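Local atomic coordinates of histidine triad protein (PDB entry 5CS2), a protein that probably hydrolyses diadenosine triphosphate to AMP and ADP as a histidine triad enzyme of the malaria parasite, and is bound by the antiplasmodial peptide cyclomarin A. Residues L12-K18 with I37-Y41. Coordinates in Å, arbitrary orientation, origin at the centre of the assembly. Residue numbers count along the deposited sequence, not the author numbering.
Sequences LEWYKNK and ITTKY
Residues 12-18 leave helix 4-11 through a Schellman motif, with Glu13 at positive phi (61°/33°), run extended through Trp14 and Tyr15, and fold back in a type II turn from Tyr15 to Lys18 (Lys18 N to Tyr15 O, 3.0 Å). Both ends of this loop approach residues 37-41: the CA atoms of Leu12 and Thr39 lie 5.3 Å apart, those of Lys18 and Thr38 6.0 Å. Ile37, still in the strand, sets CG1 3.6 Å from Trp14 CD1; the indole (chi1 t) also touches Leu9 and helix 181-199. Thr38 O sits at the indole edge, 3.5 Å from Trp14 CD1, and 3.4 Å from Lys18 CD. One water accepts from Thr38 N (3.0 Å) and donates to Lys18 O (2.8 Å); another links Lys18 O (3.0 Å) to Thr38 OG1 (2.7 Å), which also hydrogen-bonds Tyr23 OH. Past the strand, Thr39 CB lies 3.6 Å from Leu12 O and 3.9 Å from Leu12 CB, while Thr39 OG1 hydrogen-bonds Asp77 OD1 and Ser42 N. Lys40 N donates to Leu12 O (3.0 Å, 145°), and its extended side chain carries NZ to a salt bridge with Glu13 OE2 (3.2 Å). Tyr41 continues the turn toward strand 42-46. Away from the histidine triad, the contact thus joins a helix C-terminus and its following loop to the hairpin of edge strand 35-38 in the antiparallel sheet of the HIT fold.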
loop_
_atom_site.group_PDB
_atom_site.type_symbol
_atom_site.label_atom_id
_atom_site.label_comp_id
_atom_site.label_asym_id
_atom_site.label_seq_id
_atom_site.Cartn_x
_atom_site.Cartn_y
_atom_site.Cartn_z
ATOM N N LEU A 12 -14.524 0.953 -8.506
ATOM C CA LEU A 12 -13.543 1.731 -9.271
ATOM C C LEU A 12 -14.205 2.410 -10.473
ATOM O O LEU A 12 -13.532 3.144 -11.215
ATOM C CB LEU A 12 -12.374 0.827 -9.755
ATOM C CG LEU A 12 -11.442 0.203 -8.702
ATOM C CD1 LEU A 12 -10.560 -0.831 -9.310
ATOM C CD2 LEU A 12 -10.586 1.254 -8.045
ATOM N N GLU A 13 -15.505 2.122 -10.714
ATOM C CA GLU A 13 -16.289 2.655 -11.835
ATOM C C GLU A 13 -15.675 2.243 -13.179
ATOM O O GLU A 13 -15.748 2.977 -14.166
ATOM C CB GLU A 13 -16.524 4.178 -11.696
ATOM C CG GLU A 13 -17.294 4.551 -10.439
ATOM C CD GLU A 13 -18.023 5.882 -10.417
ATOM O OE1 GLU A 13 -18.052 6.580 -11.456
ATOM O OE2 GLU A 13 -18.565 6.230 -9.342
ATOM N N TRP A 14 -15.083 1.044 -13.218
ATOM C CA TRP A 14 -14.467 0.537 -14.432
ATOM C C TRP A 14 -15.489 -0.054 -15.409
ATOM O O TRP A 14 -16.515 -0.617 -15.013
ATOM C CB TRP A 14 -13.406 -0.518 -14.096
ATOM C CG TRP A 14 -12.726 -1.136 -15.283
ATOM C CD1 TRP A 14 -11.610 -0.680 -15.923
ATOM C CD2 TRP A 14 -13.126 -2.331 -15.973
ATOM N NE1 TRP A 14 -11.305 -1.495 -16.983
ATOM C CE2 TRP A 14 -12.216 -2.523 -17.037
ATOM C CE3 TRP A 14 -14.205 -3.227 -15.832
ATOM C CZ2 TRP A 14 -12.302 -3.617 -17.912
ATOM C CZ3 TRP A 14 -14.296 -4.303 -16.710
ATOM C CH2 TRP A 14 -13.336 -4.506 -17.714
ATOM N N TYR A 15 -15.156 0.036 -16.695
ATOM C CA TYR A 15 -15.873 -0.608 -17.795
ATOM C C TYR A 15 -14.859 -0.881 -18.884
ATOM O O TYR A 15 -13.817 -0.203 -18.947
ATOM C CB TYR A 15 -17.082 0.203 -18.287
ATOM C CG TYR A 15 -16.763 1.620 -18.710
ATOM C CD1 TYR A 15 -16.366 1.908 -20.015
ATOM C CD2 TYR A 15 -16.916 2.684 -17.825
ATOM C CE1 TYR A 15 -16.098 3.215 -20.417
ATOM C CE2 TYR A 15 -16.646 3.993 -18.216
ATOM C CZ TYR A 15 -16.249 4.256 -19.517
ATOM O OH TYR A 15 -15.977 5.546 -19.899
ATOM N N LYS A 16 -15.104 -1.924 -19.706
ATOM C CA LYS A 16 -14.179 -2.272 -20.788
ATOM C C LYS A 16 -13.973 -1.015 -21.638
ATOM O O LYS A 16 -14.958 -0.299 -21.908
ATOM C CB LYS A 16 -14.801 -3.370 -21.665
ATOM C CG LYS A 16 -13.910 -3.849 -22.778
ATOM C CD LYS A 16 -14.548 -5.008 -23.521
ATOM C CE LYS A 16 -15.156 -4.609 -24.850
ATOM N NZ LYS A 16 -16.419 -3.830 -24.702
ATOM N N ASN A 17 -12.704 -0.734 -22.003
ATOM C CA ASN A 17 -12.281 0.399 -22.831
ATOM C C ASN A 17 -12.310 1.750 -22.126
ATOM O O ASN A 17 -12.039 2.749 -22.789
ATOM C CB ASN A 17 -13.092 0.479 -24.143
ATOM C CG ASN A 17 -12.870 -0.709 -25.023
ATOM O OD1 ASN A 17 -11.797 -1.330 -25.045
ATOM N ND2 ASN A 17 -13.898 -1.042 -25.766
ATOM N N LYS A 18 -12.595 1.808 -20.791
ATOM C CA LYS A 18 -12.560 3.088 -20.103
ATOM C C LYS A 18 -11.133 3.669 -20.280
ATOM O O LYS A 18 -10.147 2.977 -20.046
ATOM C CB LYS A 18 -12.858 2.892 -18.606
ATOM C CG LYS A 18 -12.882 4.169 -17.798
ATOM C CD LYS A 18 -13.318 3.893 -16.351
ATOM C CE LYS A 18 -13.246 5.114 -15.465
ATOM N NZ LYS A 18 -14.103 6.231 -15.948
ATOM N N ILE A 37 -5.236 -0.115 -17.515
ATOM C CA ILE A 37 -6.497 0.101 -16.829
ATOM C C ILE A 37 -6.594 1.560 -16.398
ATOM O O ILE A 37 -5.592 2.131 -15.980
ATOM C CB ILE A 37 -6.671 -0.856 -15.586
ATOM C CG1 ILE A 37 -8.106 -0.794 -15.010
ATOM C CG2 ILE A 37 -5.609 -0.576 -14.486
ATOM C CD1 ILE A 37 -8.501 -2.053 -14.100
ATOM N N THR A 38 -7.800 2.103 -16.443
ATOM C CA THR A 38 -8.161 3.426 -15.974
ATOM C C THR A 38 -9.383 3.267 -15.091
ATOM O O THR A 38 -10.314 2.537 -15.446
ATOM C CB THR A 38 -8.418 4.392 -17.167
ATOM O OG1 THR A 38 -7.284 4.336 -18.031
ATOM C CG2 THR A 38 -8.640 5.830 -16.718
ATOM N N THR A 39 -9.370 3.941 -13.918
ATOM C CA THR A 39 -10.446 3.911 -12.927
ATOM C C THR A 39 -10.935 5.340 -12.715
ATOM O O THR A 39 -10.466 6.255 -13.401
ATOM C CB THR A 39 -9.973 3.214 -11.617
ATOM O OG1 THR A 39 -9.070 4.109 -10.965
ATOM C CG2 THR A 39 -9.284 1.872 -11.874
ATOM N N LYS A 40 -11.854 5.537 -11.768
ATOM C CA LYS A 40 -12.408 6.849 -11.461
ATOM C C LYS A 40 -11.305 7.847 -11.073
ATOM O O LYS A 40 -11.384 9.004 -11.473
ATOM C CB LYS A 40 -13.455 6.734 -10.338
ATOM C CG LYS A 40 -14.209 8.034 -10.055
ATOM C CD LYS A 40 -15.350 7.826 -9.068
ATOM C CE LYS A 40 -16.121 9.101 -8.824
ATOM N NZ LYS A 40 -17.334 8.860 -7.995
ATOM N N TYR A 41 -10.275 7.394 -10.321
ATOM C CA TYR A 41 -9.189 8.264 -9.832
ATOM C C TYR A 41 -7.775 7.816 -10.168
ATOM O O TYR A 41 -6.830 8.556 -9.889
ATOM C CB TYR A 41 -9.306 8.412 -8.308
ATOM C CG TYR A 41 -10.605 9.007 -7.827
ATOM C CD1 TYR A 41 -10.830 10.380 -7.879
ATOM C CD2 TYR A 41 -11.605 8.204 -7.291
ATOM C CE1 TYR A 41 -12.030 10.934 -7.433
ATOM C CE2 TYR A 41 -12.788 8.752 -6.800
ATOM C CZ TYR A 41 -13.016 10.111 -6.914
ATOM O OH TYR A 41 -14.202 10.634 -6.456
HETATM O O HOH W 1 -9.548 0.757 -18.467
HETATM O O HOH W 2 -11.541 8.294 -14.956
HETATM O O HOH W 3 -7.257 2.154 -19.696
#